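Local coordinates for protein CysE, serine acetyltransferase (Brucella abortus, PDB 4HZD) that probably transfers an acetyl group from acetyl-coenzyme A to L-serine, committing the amino acid to cysteine biosynthesis, at residues A[47-50]-A[51-55]; A[124-127]-A[128-131]; A[32-35]-A[36-39]; A[94-97]-A[98-101]. One frame throughout, in Å; residues are numbered along the deposited sequence.

Interaction 1: residues A[47-50]-A[51-55]; sequences NQPS and LEEAV
Ser-50 and Glu-53 meet in a helix N-cap, at the point where the loop 47-50 gives way to helix 51-63 in the all-helical N-terminal part of the enzyme. The Ser-50 hydroxyl lies between its own backbone N and carbonyl carbon (chi1 69°), which swings OG back over the first turn to accept from Glu-53 N at 3.2 Å. Beside this capping bond, Ser-50 O starts the regular helical series by accepting from Ala-54 N at 3.0 Å. OG also appears to donate to OE2 of Glu-53, but that carboxylate oxygen is modelled too close to Pro-49 and its position is doubtful.

Gln-48 approaches the same turn from the loop. Its CG lies 3.8 Å from Ala-54 CA, and a bend at chi2 (-76°) lays the amide beside the base of Glu-53. NE2 is held by Ala-43 O of the preceding helix 38-46, which fixes the amide and turns OE1 toward the Glu-53 side chain. Leu-51 sends its branches in another direction, into the hydrophobic seam between helices 18-33 and 87-101, where it meets Trp-20, Ile-23 and Leu-91.

OE2 of Glu-52 reaches helix 87-101, making a salt bridge with Arg-92 and a hydrogen bond with Ser-88 OG, while OE1 of the same carboxylate stays over the cap, 3.5 Å from Ser-50 CB. On the loop side, the closest approach of Gln-48 is that of OE1 to Glu-53 CB, at 3.3 Å.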
ATOM      1  N   ASN A  47      -9.698  20.520   2.795  1.00 22.48           N
ATOM      2  CA  ASN A  47      -9.778  20.613   1.336  1.00 24.59           C
ATOM      3  C   ASN A  47     -11.168  20.262   0.778  1.00 25.73           C
ATOM      4  O   ASN A  47     -11.371  20.392  -0.423  1.00 26.33           O
ATOM      5  CB  ASN A  47      -8.752  19.694   0.615  1.00 24.06           C
ATOM      6  CG  ASN A  47      -7.305  20.076   0.872  1.00 25.69           C
ATOM      7  OD1 ASN A  47      -7.019  21.181   1.304  1.00 22.67           O
ATOM      8  ND2 ASN A  47      -6.381  19.148   0.594  1.00 22.73           N
ATOM      9  N   GLN A  48     -12.087  19.759   1.612  1.00 21.19           N
ATOM     10  CA  GLN A  48     -13.371  19.290   1.100  1.00 23.53           C
ATOM     11  C   GLN A  48     -14.312  20.483   1.004  1.00 21.73           C
ATOM     12  O   GLN A  48     -14.293  21.361   1.870  1.00 20.50           O
ATOM     13  CB  GLN A  48     -13.964  18.206   2.026  1.00 24.34           C
ATOM     14  CG  GLN A  48     -13.045  16.999   2.226  1.00 22.33           C
ATOM     15  CD  GLN A  48     -13.026  16.064   1.029  1.00 25.10           C
ATOM     16  OE1 GLN A  48     -13.811  16.221   0.098  1.00 23.16           O
ATOM     17  NE2 GLN A  48     -12.143  15.073   1.057  1.00 22.96           N
ATOM     18  N   PRO A  49     -15.122  20.542  -0.052  1.00 25.10           N
ATOM     19  CA  PRO A  49     -16.041  21.693  -0.085  1.00 26.54           C
ATOM     20  C   PRO A  49     -17.360  21.448   0.664  1.00 28.76           C
ATOM     21  O   PRO A  49     -18.223  22.335   0.660  1.00 28.68           O
ATOM     22  CB  PRO A  49     -16.337  21.869  -1.579  1.00 27.77           C
ATOM     23  CG  PRO A  49     -16.205  20.493  -2.142  1.00 29.63           C
ATOM     24  CD  PRO A  49     -15.143  19.772  -1.312  1.00 27.31           C
ATOM     25  N   SER A  50     -17.526  20.273   1.288  1.00 26.94           N
ATOM     26  CA  SER A  50     -18.780  19.994   2.005  1.00 26.94           C
ATOM     27  C   SER A  50     -18.597  18.921   3.075  1.00 27.77           C
ATOM     28  O   SER A  50     -17.674  18.096   3.004  1.00 26.16           O
ATOM     29  CB  SER A  50     -19.899  19.583   1.017  1.00 26.15           C
ATOM     30  OG  SER A  50     -19.654  18.305   0.422  1.00 30.39           O
ATOM     31  N   LEU A  51     -19.474  18.940   4.075  1.00 25.09           N
ATOM     32  CA  LEU A  51     -19.466  17.908   5.094  1.00 24.60           C
ATOM     33  C   LEU A  51     -19.717  16.546   4.467  1.00 25.08           C
ATOM     34  O   LEU A  51     -19.056  15.582   4.825  1.00 24.90           O
ATOM     35  CB  LEU A  51     -20.490  18.250   6.191  1.00 25.16           C
ATOM     36  CG  LEU A  51     -20.683  17.243   7.333  1.00 25.91           C
ATOM     37  CD1 LEU A  51     -19.383  16.988   8.112  1.00 23.02           C
ATOM     38  CD2 LEU A  51     -21.723  17.823   8.270  1.00 26.18           C
ATOM     39  N   GLU A  52     -20.640  16.472   3.496  1.00 24.20           N
ATOM     40  CA  GLU A  52     -20.925  15.201   2.812  1.00 24.95           C
ATOM     41  C   GLU A  52     -19.671  14.597   2.203  1.00 24.84           C
ATOM     42  O   GLU A  52     -19.407  13.391   2.336  1.00 24.19           O
ATOM     43  CB  GLU A  52     -21.955  15.407   1.700  1.00 25.63           C
ATOM     44  CG  GLU A  52     -23.357  15.737   2.167  1.00 25.49           C
ATOM     45  CD  GLU A  52     -23.625  17.231   2.428  1.00 28.93           C
ATOM     46  OE1 GLU A  52     -22.716  18.092   2.437  1.00 29.26           O
ATOM     47  OE2 GLU A  52     -24.796  17.558   2.665  1.00 28.31           O
ATOM     48  N   GLU A  53     -18.899  15.436   1.534  1.00 24.87           N
ATOM     49  CA  GLU A  53     -17.654  14.990   0.916  1.00 26.34           C
ATOM     50  C   GLU A  53     -16.584  14.594   1.932  1.00 24.37           C
ATOM     51  O   GLU A  53     -15.889  13.613   1.714  1.00 28.84           O
ATOM     52  CB  GLU A  53     -17.144  15.995  -0.106  1.00 27.84           C
ATOM     53  CG  GLU A  53     -17.898  15.914  -1.426  1.00 32.82           C
ATOM     54  CD  GLU A  53     -17.644  17.137  -2.287  1.00 39.85           C
ATOM     55  OE1 GLU A  53     -17.058  16.976  -3.375  1.00 42.37           O
ATOM     56  OE2 GLU A  53     -18.007  18.267  -1.855  1.00 40.56           O
ATOM     57  N   ALA A  54     -16.473  15.320   3.046  1.00 23.44           N
ATOM     58  CA  ALA A  54     -15.578  14.890   4.133  1.00 21.70           C
ATOM     59  C   ALA A  54     -15.918  13.484   4.711  1.00 21.73           C
ATOM     60  O   ALA A  54     -14.987  12.680   4.964  1.00 21.46           O
ATOM     61  CB  ALA A  54     -15.584  15.917   5.266  1.00 21.87           C
ATOM     62  N   VAL A  55     -17.212  13.256   4.992  1.00 21.33           N
ATOM     63  CA  VAL A  55     -17.743  11.994   5.585  1.00 22.33           C
ATOM     64  C   VAL A  55     -17.515  10.869   4.583  1.00 22.49           C
ATOM     65  O   VAL A  55     -16.930   9.820   4.937  1.00 23.71           O
ATOM     66  CB  VAL A  55     -19.274  12.103   5.997  1.00 21.06           C
ATOM     67  CG1 VAL A  55     -19.925  10.756   6.364  1.00 19.91           C
ATOM     68  CG2 VAL A  55     -19.463  13.064   7.172  1.00 20.28           C
TER

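Interaction 2: residues A[124-127]-A[128-131]; sequences HRLA and HWLY
His-128 N donates to His-124 O at 2.7 Å, the shortest of four successive i to i+4 backbone bonds in this part of helix 116-132. The two imidazoles belonging to that pair project from the helix side by side and in the same direction, each with CG anti to the backbone N (chi1 173° for His-124). Because they are one turn apart, the CB of His-128 comes over one face of the His-124 ring, 4.0 Å from its centroid, in a CH-pi contact. The rings themselves are oblique to each other, with planes 37° apart and centroids separated by 5.5 Å.

Both imidazoles are also held through a ring nitrogen. NE2 of His-124 donates to Ala-158 O and ND1 of His-128 to Pro-156 O, so the first turns of the left-handed beta-helix fix the rotation of each ring. Arg-125 makes a salt bridge with Asp-94 of helix 87-101 and also bonds Leu-160 O and Gly-161 O.

Leu-126 and Leu-130 form the apolar side of the helix. CG of Leu-126 is 4.0 Å from CD1 of Leu-130, and CD1 of Leu-126 lies 4.3 Å from CE3 of Trp-129. Both leucines press on Leu-142 of helix 136-149, while the indole packs on helix 70-83.

With His-124 NE2 and His-128 ND1 each donating to a carbonyl oxygen and only 4.1 Å apart, a second proton on both rings would place two positive charges close together. The pair therefore probably avoids being doubly cationic, and serves as two fixed donors joining the helix to the beta-helix.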
ATOM      1  N   HIS A 124     -23.672   1.394   6.218  1.00 19.80           N
ATOM      2  CA  HIS A 124     -24.913   0.668   5.995  1.00 20.04           C
ATOM      3  C   HIS A 124     -25.873   1.373   5.062  1.00 19.60           C
ATOM      4  O   HIS A 124     -26.487   0.738   4.204  1.00 18.29           O
ATOM      5  CB  HIS A 124     -25.684   0.386   7.273  1.00 20.42           C
ATOM      6  CG  HIS A 124     -27.038  -0.214   6.985  1.00 22.79           C
ATOM      7  ND1 HIS A 124     -27.176  -1.458   6.462  1.00 21.50           N
ATOM      8  CD2 HIS A 124     -28.320   0.342   7.033  1.00 21.59           C
ATOM      9  CE1 HIS A 124     -28.487  -1.710   6.266  1.00 21.38           C
ATOM     10  NE2 HIS A 124     -29.178  -0.607   6.603  1.00 23.30           N
ATOM     11  N   ARG A 125     -26.051   2.673   5.256  1.00 18.03           N
ATOM     12  CA  ARG A 125     -26.918   3.454   4.375  1.00 19.71           C
ATOM     13  C   ARG A 125     -26.501   3.262   2.899  1.00 19.53           C
ATOM     14  O   ARG A 125     -27.340   3.072   2.024  1.00 22.28           O
ATOM     15  CB  ARG A 125     -26.866   4.933   4.776  1.00 20.22           C
ATOM     16  CG  ARG A 125     -27.381   5.183   6.193  1.00 20.06           C
ATOM     17  CD  ARG A 125     -27.864   6.615   6.435  1.00 21.09           C
ATOM     18  NE  ARG A 125     -27.962   6.922   7.882  1.00 20.51           N
ATOM     19  CZ  ARG A 125     -28.947   6.487   8.680  1.00 19.91           C
ATOM     20  NH1 ARG A 125     -29.909   5.685   8.203  1.00 19.18           N
ATOM     21  NH2 ARG A 125     -28.965   6.835   9.955  1.00 20.71           N
ATOM     22  N   LEU A 126     -25.199   3.308   2.636  1.00 19.51           N
ATOM     23  CA  LEU A 126     -24.681   3.063   1.281  1.00 20.29           C
ATOM     24  C   LEU A 126     -25.037   1.660   0.812  1.00 20.34           C
ATOM     25  O   LEU A 126     -25.621   1.491  -0.256  1.00 21.35           O
ATOM     26  CB  LEU A 126     -23.152   3.263   1.218  1.00 19.38           C
ATOM     27  CG  LEU A 126     -22.514   3.028  -0.182  1.00 18.99           C
ATOM     28  CD1 LEU A 126     -23.284   3.834  -1.248  1.00 17.31           C
ATOM     29  CD2 LEU A 126     -21.010   3.362  -0.177  1.00 16.42           C
ATOM     30  N   ALA A 127     -24.659   0.664   1.605  1.00 21.57           N
ATOM     31  CA  ALA A 127     -24.948  -0.743   1.295  1.00 21.68           C
ATOM     32  C   ALA A 127     -26.440  -1.017   1.038  1.00 22.30           C
ATOM     33  O   ALA A 127     -26.816  -1.801   0.150  1.00 22.11           O
ATOM     34  CB  ALA A 127     -24.407  -1.643   2.420  1.00 22.08           C
ATOM     35  N   HIS A 128     -27.287  -0.380   1.830  1.00 24.01           N
ATOM     36  CA  HIS A 128     -28.749  -0.576   1.776  1.00 25.19           C
ATOM     37  C   HIS A 128     -29.302  -0.074   0.445  1.00 22.88           C
ATOM     38  O   HIS A 128     -30.076  -0.756  -0.226  1.00 21.93           O
ATOM     39  CB  HIS A 128     -29.430   0.126   2.969  1.00 24.02           C
ATOM     40  CG  HIS A 128     -30.943  -0.048   3.004  1.00 28.22           C
ATOM     41  ND1 HIS A 128     -31.541  -1.222   3.338  1.00 28.22           N
ATOM     42  CD2 HIS A 128     -31.986   0.865   2.739  1.00 29.09           C
ATOM     43  CE1 HIS A 128     -32.887  -1.071   3.277  1.00 28.19           C
ATOM     44  NE2 HIS A 128     -33.154   0.204   2.912  1.00 31.75           N
ATOM     45  N   TRP A 129     -28.911   1.134   0.079  1.00 24.14           N
ATOM     46  CA  TRP A 129     -29.251   1.695  -1.226  1.00 24.59           C
ATOM     47  C   TRP A 129     -28.800   0.791  -2.403  1.00 25.72           C
ATOM     48  O   TRP A 129     -29.596   0.464  -3.333  1.00 21.84           O
ATOM     49  CB  TRP A 129     -28.668   3.115  -1.314  1.00 23.37           C
ATOM     50  CG  TRP A 129     -28.979   3.787  -2.627  1.00 25.03           C
ATOM     51  CD1 TRP A 129     -30.230   4.196  -3.111  1.00 26.15           C
ATOM     52  CD2 TRP A 129     -28.042   4.066  -3.717  1.00 24.31           C
ATOM     53  NE1 TRP A 129     -30.104   4.732  -4.372  1.00 26.41           N
ATOM     54  CE2 TRP A 129     -28.828   4.674  -4.793  1.00 25.13           C
ATOM     55  CE3 TRP A 129     -26.672   3.879  -3.902  1.00 24.96           C
ATOM     56  CZ2 TRP A 129     -28.246   5.071  -5.980  1.00 25.87           C
ATOM     57  CZ3 TRP A 129     -26.090   4.300  -5.093  1.00 24.60           C
ATOM     58  CH2 TRP A 129     -26.860   4.886  -6.106  1.00 26.69           C
ATOM     59  N   LEU A 130     -27.517   0.393  -2.380  1.00 23.24           N
ATOM     60  CA  LEU A 130     -26.956  -0.512  -3.402  1.00 23.80           C
ATOM     61  C   LEU A 130     -27.772  -1.794  -3.505  1.00 24.42           C
ATOM     62  O   LEU A 130     -28.071  -2.251  -4.609  1.00 26.34           O
ATOM     63  CB  LEU A 130     -25.472  -0.859  -3.082  1.00 22.63           C
ATOM     64  CG  LEU A 130     -24.560   0.360  -3.255  1.00 22.57           C
ATOM     65  CD1 LEU A 130     -23.149   0.043  -2.817  1.00 21.81           C
ATOM     66  CD2 LEU A 130     -24.536   0.841  -4.704  1.00 22.68           C
ATOM     67  N   TYR A 131     -28.130  -2.364  -2.345  1.00 25.95           N
ATOM     68  CA  TYR A 131     -28.870  -3.639  -2.279  1.00 26.62           C
ATOM     69  C   TYR A 131     -30.232  -3.470  -2.970  1.00 25.92           C
ATOM     70  O   TYR A 131     -30.602  -4.290  -3.816  1.00 24.20           O
ATOM     71  CB  TYR A 131     -29.015  -4.092  -0.824  1.00 26.77           C
ATOM     72  CG  TYR A 131     -29.618  -5.468  -0.580  1.00 27.93           C
ATOM     73  CD1 TYR A 131     -28.858  -6.630  -0.723  1.00 26.74           C
ATOM     74  CD2 TYR A 131     -30.957  -5.603  -0.199  1.00 28.94           C
ATOM     75  CE1 TYR A 131     -29.412  -7.874  -0.492  1.00 26.17           C
ATOM     76  CE2 TYR A 131     -31.521  -6.857   0.051  1.00 27.77           C
ATOM     77  CZ  TYR A 131     -30.745  -7.982  -0.096  1.00 27.23           C
ATOM     78  OH  TYR A 131     -31.295  -9.224   0.193  1.00 29.06           O
TER

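Interaction 3: residues A[32-35]-A[36-39]; sequences RNDP and VLGA
Asp-34 and Leu-37 face each other across a short 3-10 turn that joins helix 18-33 to helix 38-46, the first two helices of the N-terminal domain. The turn rests on two consecutive i to i+3 backbone bonds. Leu-37 N donates to Asp-34 O at 3.0 Å, and Gly-38 N donates to Pro-35 O at 2.9 Å, the latter from well above the carbonyl plane (57° out of it).

Packing across the turn is made with the Asp-34 side chain. Its CB and carboxyl carbon each lie 4.0 Å from Leu-37 CD1. Val-36 runs alongside with CG1 between its backbone N and carbonyl carbon (chi1 75°), which carries that methyl to 3.5 Å from Asp-34 OD1.

Other subunits pack against this turn. Asp-34 OD2 makes a salt bridge with Arg-135 of the fourth subunit, whose Phe-138 packs on both Asp-34 and Leu-37. Pro-35 and Val-36 rest on Tyr-42 of the third subunit, so the link between the helices is itself part of the interfaces of the six-chain assembly.

A water adds a polar bridge. This single molecule donates to Asp-34 OD1 and accepts from Val-36 N, joining carboxylate and backbone at 2.8 Å from OD1 and 3.0 Å from Val-36 N.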
ATOM      1  N   ARG A  32      -2.902  23.386  13.437  1.00 28.19           N
ATOM      2  CA  ARG A  32      -1.956  24.349  14.000  1.00 29.13           C
ATOM      3  C   ARG A  32      -1.263  23.780  15.215  1.00 30.26           C
ATOM      4  O   ARG A  32      -0.056  23.914  15.374  1.00 30.42           O
ATOM      5  CB  ARG A  32      -2.667  25.627  14.422  1.00 29.47           C
ATOM      6  CG  ARG A  32      -3.409  26.335  13.309  1.00 34.05           C
ATOM      7  CD  ARG A  32      -4.016  27.667  13.760  1.00 37.08           C
ATOM      8  NE  ARG A  32      -4.199  28.396  12.535  1.00 43.31           N
ATOM      9  CZ  ARG A  32      -3.444  29.414  12.135  1.00 40.96           C
ATOM     10  NH1 ARG A  32      -2.522  29.930  12.930  1.00 43.54           N
ATOM     11  NH2 ARG A  32      -3.658  29.937  10.951  1.00 37.09           N
ATOM     12  N   ASN A  33      -2.060  23.156  16.081  1.00 30.91           N
ATOM     13  CA  ASN A  33      -1.587  22.613  17.343  1.00 31.88           C
ATOM     14  C   ASN A  33      -0.741  21.334  17.147  1.00 31.80           C
ATOM     15  O   ASN A  33       0.165  21.052  17.938  1.00 29.55           O
ATOM     16  CB  ASN A  33      -2.813  22.370  18.246  1.00 33.30           C
ATOM     17  CG  ASN A  33      -2.452  21.796  19.601  1.00 38.61           C
ATOM     18  OD1 ASN A  33      -1.856  22.478  20.439  1.00 38.86           O
ATOM     19  ND2 ASN A  33      -2.838  20.529  19.837  1.00 35.70           N
ATOM     20  N   ASP A  34      -1.011  20.571  16.081  1.00 27.45           N
ATOM     21  CA  ASP A  34      -0.292  19.291  15.855  1.00 26.88           C
ATOM     22  C   ASP A  34      -0.073  19.127  14.331  1.00 24.85           C
ATOM     23  O   ASP A  34      -0.795  18.354  13.675  1.00 25.91           O
ATOM     24  CB  ASP A  34      -1.122  18.112  16.486  1.00 26.61           C
ATOM     25  CG  ASP A  34      -0.264  16.880  16.883  1.00 28.52           C
ATOM     26  OD1 ASP A  34       0.818  16.707  16.300  1.00 29.51           O
ATOM     27  OD2 ASP A  34      -0.674  16.077  17.784  1.00 25.98           O
ATOM     28  N   PRO A  35       0.891  19.880  13.743  1.00 25.83           N
ATOM     29  CA  PRO A  35       1.063  19.951  12.268  1.00 23.40           C
ATOM     30  C   PRO A  35       1.317  18.643  11.553  1.00 23.65           C
ATOM     31  O   PRO A  35       0.988  18.543  10.383  1.00 22.45           O
ATOM     32  CB  PRO A  35       2.319  20.815  12.077  1.00 26.61           C
ATOM     33  CG  PRO A  35       2.564  21.496  13.362  1.00 25.52           C
ATOM     34  CD  PRO A  35       1.735  20.867  14.449  1.00 26.24           C
ATOM     35  N   VAL A  36       1.926  17.647  12.213  1.00 24.40           N
ATOM     36  CA  VAL A  36       2.091  16.343  11.573  1.00 23.41           C
ATOM     37  C   VAL A  36       0.757  15.700  11.113  1.00 24.54           C
ATOM     38  O   VAL A  36       0.750  14.866  10.208  1.00 21.27           O
ATOM     39  CB  VAL A  36       2.923  15.367  12.433  1.00 24.46           C
ATOM     40  CG1 VAL A  36       2.090  14.829  13.611  1.00 22.78           C
ATOM     41  CG2 VAL A  36       3.471  14.247  11.552  1.00 24.77           C
ATOM     42  N   LEU A  37      -0.350  16.081  11.761  1.00 24.11           N
ATOM     43  CA  LEU A  37      -1.688  15.652  11.388  1.00 23.38           C
ATOM     44  C   LEU A  37      -2.289  16.456  10.222  1.00 23.44           C
ATOM     45  O   LEU A  37      -3.450  16.241   9.833  1.00 22.20           O
ATOM     46  CB  LEU A  37      -2.620  15.704  12.604  1.00 24.35           C
ATOM     47  CG  LEU A  37      -2.169  14.896  13.839  1.00 26.11           C
ATOM     48  CD1 LEU A  37      -3.206  15.094  14.938  1.00 26.34           C
ATOM     49  CD2 LEU A  37      -1.956  13.420  13.527  1.00 22.86           C
ATOM     50  N   GLY A  38      -1.484  17.323   9.607  1.00 22.88           N
ATOM     51  CA  GLY A  38      -2.026  18.236   8.546  1.00 21.17           C
ATOM     52  C   GLY A  38      -2.474  17.505   7.314  1.00 22.43           C
ATOM     53  O   GLY A  38      -3.507  17.849   6.758  1.00 24.67           O
ATOM     54  N   ALA A  39      -1.728  16.471   6.890  1.00 21.19           N
ATOM     55  CA  ALA A  39      -2.173  15.715   5.712  1.00 21.92           C
ATOM     56  C   ALA A  39      -3.531  15.092   5.974  1.00 22.87           C
ATOM     57  O   ALA A  39      -4.433  15.172   5.135  1.00 25.26           O
ATOM     58  CB  ALA A  39      -1.150  14.660   5.326  1.00 19.94           C
TER
HETATM   59  O   HOH W   1       3.090  17.630  14.973  1.00 24.31           O

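Interaction 4: residues A[94-97]-A[98-101]; sequences DIQA and VYDR
Ile-95 and Tyr-99 are joined by an ordinary helical bond, Tyr-99 N to Ile-95 O at 3.1 Å, in the last turns of helix 87-101. Asp-100 N to Gln-96 O is similar at 2.9 Å. The bond before these, Val-98 N to Asp-94 O, is long and weak at 3.4 Å, and the last, Arg-101 N to Ala-97 O, is bent and weak (128° at the hydrogen); Arg-101 N also reaches Val-98 O, as the helix tightens before it stops.

Among the side chains, Gln-96 and Asp-100 meet one turn apart. A bend at chi2 (77°) folds the glutamine amide down the helix, so that NE2 is shared between the two carboxylate oxygens in two weak bonds, 3.0 Å to OD1 and 3.3 Å to OD2, the amide and carboxylate planes 59° apart. Arg-101 instead runs extended from CG to NE back along the helix, and lays one guanidinium face on Ala-97 CB, which sits 3.6 Å from CZ. Gly-163 O holds NH2 and Ser-185 OG holds NH1, while Val-98 packs on Phe-165.

The helix end is thus docked against the first coils of the left-handed beta-helix that characterises hexapeptide acyltransferases, with the Arg-101 side chain about 12 Å from bound coenzyme A.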
ATOM      1  N   ASP A  94     -27.406  12.337  12.661  1.00 23.97           N
ATOM      2  CA  ASP A  94     -26.578  11.275  13.259  1.00 23.37           C
ATOM      3  C   ASP A  94     -25.387  11.859  14.019  1.00 23.96           C
ATOM      4  O   ASP A  94     -25.020  11.372  15.096  1.00 25.45           O
ATOM      5  CB  ASP A  94     -26.100  10.268  12.201  1.00 21.99           C
ATOM      6  CG  ASP A  94     -27.195   9.354  11.694  1.00 22.84           C
ATOM      7  OD1 ASP A  94     -28.310   9.283  12.271  1.00 23.80           O
ATOM      8  OD2 ASP A  94     -26.949   8.672  10.685  1.00 23.26           O
ATOM      9  N   ILE A  95     -24.774  12.901  13.453  1.00 26.45           N
ATOM     10  CA  ILE A  95     -23.687  13.628  14.110  1.00 22.82           C
ATOM     11  C   ILE A  95     -24.191  14.335  15.382  1.00 25.07           C
ATOM     12  O   ILE A  95     -23.566  14.247  16.457  1.00 21.69           O
ATOM     13  CB  ILE A  95     -23.037  14.659  13.144  1.00 22.42           C
ATOM     14  CG1 ILE A  95     -22.208  13.965  12.056  1.00 20.41           C
ATOM     15  CG2 ILE A  95     -22.166  15.660  13.910  1.00 20.59           C
ATOM     16  CD1 ILE A  95     -21.678  14.958  11.019  1.00 20.20           C
ATOM     17  N   GLN A  96     -25.328  15.022  15.243  1.00 23.72           N
ATOM     18  CA  GLN A  96     -25.996  15.658  16.376  1.00 27.43           C
ATOM     19  C   GLN A  96     -26.375  14.671  17.497  1.00 27.08           C
ATOM     20  O   GLN A  96     -26.240  15.018  18.666  1.00 26.16           O
ATOM     21  CB  GLN A  96     -27.192  16.536  15.913  1.00 28.94           C
ATOM     22  CG  GLN A  96     -27.802  17.393  17.023  1.00 30.40           C
ATOM     23  CD  GLN A  96     -26.977  18.638  17.357  1.00 31.78           C
ATOM     24  OE1 GLN A  96     -26.322  19.236  16.497  1.00 32.69           O
ATOM     25  NE2 GLN A  96     -27.008  19.026  18.617  1.00 34.95           N
ATOM     26  N   ALA A  97     -26.753  13.432  17.151  1.00 25.46           N
ATOM     27  CA  ALA A  97     -26.987  12.384  18.152  1.00 27.02           C
ATOM     28  C   ALA A  97     -25.769  12.114  19.029  1.00 27.45           C
ATOM     29  O   ALA A  97     -25.889  11.997  20.260  1.00 25.11           O
ATOM     30  CB  ALA A  97     -27.449  11.085  17.504  1.00 24.15           C
ATOM     31  N   VAL A  98     -24.602  11.980  18.401  1.00 25.31           N
ATOM     32  CA  VAL A  98     -23.381  11.732  19.172  1.00 27.30           C
ATOM     33  C   VAL A  98     -23.115  12.922  20.073  1.00 26.06           C
ATOM     34  O   VAL A  98     -22.806  12.762  21.250  1.00 27.30           O
ATOM     35  CB  VAL A  98     -22.119  11.501  18.288  1.00 26.88           C
ATOM     36  CG1 VAL A  98     -20.887  11.293  19.170  1.00 26.99           C
ATOM     37  CG2 VAL A  98     -22.309  10.284  17.387  1.00 26.04           C
ATOM     38  N   TYR A  99     -23.202  14.109  19.490  1.00 24.77           N
ATOM     39  CA  TYR A  99     -22.870  15.334  20.199  1.00 29.08           C
ATOM     40  C   TYR A  99     -23.768  15.449  21.444  1.00 28.74           C
ATOM     41  O   TYR A  99     -23.271  15.725  22.532  1.00 28.09           O
ATOM     42  CB  TYR A  99     -22.997  16.558  19.277  1.00 29.01           C
ATOM     43  CG  TYR A  99     -22.623  17.861  19.972  1.00 34.13           C
ATOM     44  CD1 TYR A  99     -21.278  18.232  20.153  1.00 33.52           C
ATOM     45  CD2 TYR A  99     -23.606  18.711  20.459  1.00 35.35           C
ATOM     46  CE1 TYR A  99     -20.934  19.415  20.795  1.00 37.55           C
ATOM     47  CE2 TYR A  99     -23.278  19.901  21.092  1.00 38.22           C
ATOM     48  CZ  TYR A  99     -21.950  20.254  21.251  1.00 39.02           C
ATOM     49  OH  TYR A  99     -21.652  21.430  21.900  1.00 43.29           O
ATOM     50  N   ASP A 100     -25.062  15.179  21.268  1.00 28.64           N
ATOM     51  CA  ASP A 100     -26.060  15.265  22.357  1.00 29.87           C
ATOM     52  C   ASP A 100     -26.019  14.143  23.380  1.00 31.37           C
ATOM     53  O   ASP A 100     -26.389  14.363  24.529  1.00 31.91           O
ATOM     54  CB  ASP A 100     -27.477  15.348  21.778  1.00 30.30           C
ATOM     55  CG  ASP A 100     -27.736  16.664  21.052  1.00 31.53           C
ATOM     56  OD1 ASP A 100     -27.018  17.639  21.292  1.00 34.53           O
ATOM     57  OD2 ASP A 100     -28.653  16.717  20.227  1.00 32.12           O
ATOM     58  N   ARG A 101     -25.579  12.948  22.971  1.00 28.11           N
ATOM     59  CA  ARG A 101     -25.742  11.745  23.788  1.00 26.66           C
ATOM     60  C   ARG A 101     -24.437  11.192  24.391  1.00 28.62           C
ATOM     61  O   ARG A 101     -24.518  10.417  25.300  1.00 28.08           O
ATOM     62  CB  ARG A 101     -26.489  10.628  23.034  1.00 27.38           C
ATOM     63  CG  ARG A 101     -27.859  11.019  22.470  1.00 26.25           C
ATOM     64  CD  ARG A 101     -28.528   9.864  21.732  1.00 27.61           C
ATOM     65  NE  ARG A 101     -29.456  10.418  20.760  1.00 25.09           N
ATOM     66  CZ  ARG A 101     -29.960   9.798  19.696  1.00 26.75           C
ATOM     67  NH1 ARG A 101     -29.684   8.526  19.428  1.00 21.96           N
ATOM     68  NH2 ARG A 101     -30.778  10.476  18.899  1.00 25.16           N
TER

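Along the chain the order is interaction 3, 1, 4, 2. Interactions 3 and 1 lie at the start of helices 38-46 and 51-63, their centres 19 Å apart and their nearest atoms about 6 Å. Interaction 1 touches interaction 4, Leu-51 CD2 packing on Ile-95 CD1 at 4.0 Å. Interactions 4 and 2 are 22 Å apart between centres and on opposite sides of the chain's centre, yet a salt bridge joins Asp-94 OD2 to Arg-125 NH2 at 2.8 Å. Helices 87-101 and 116-132 thus link the beta-helix to the N-terminal helices, while the turn of interaction 3 and the loop of interaction 1 meet other subunits.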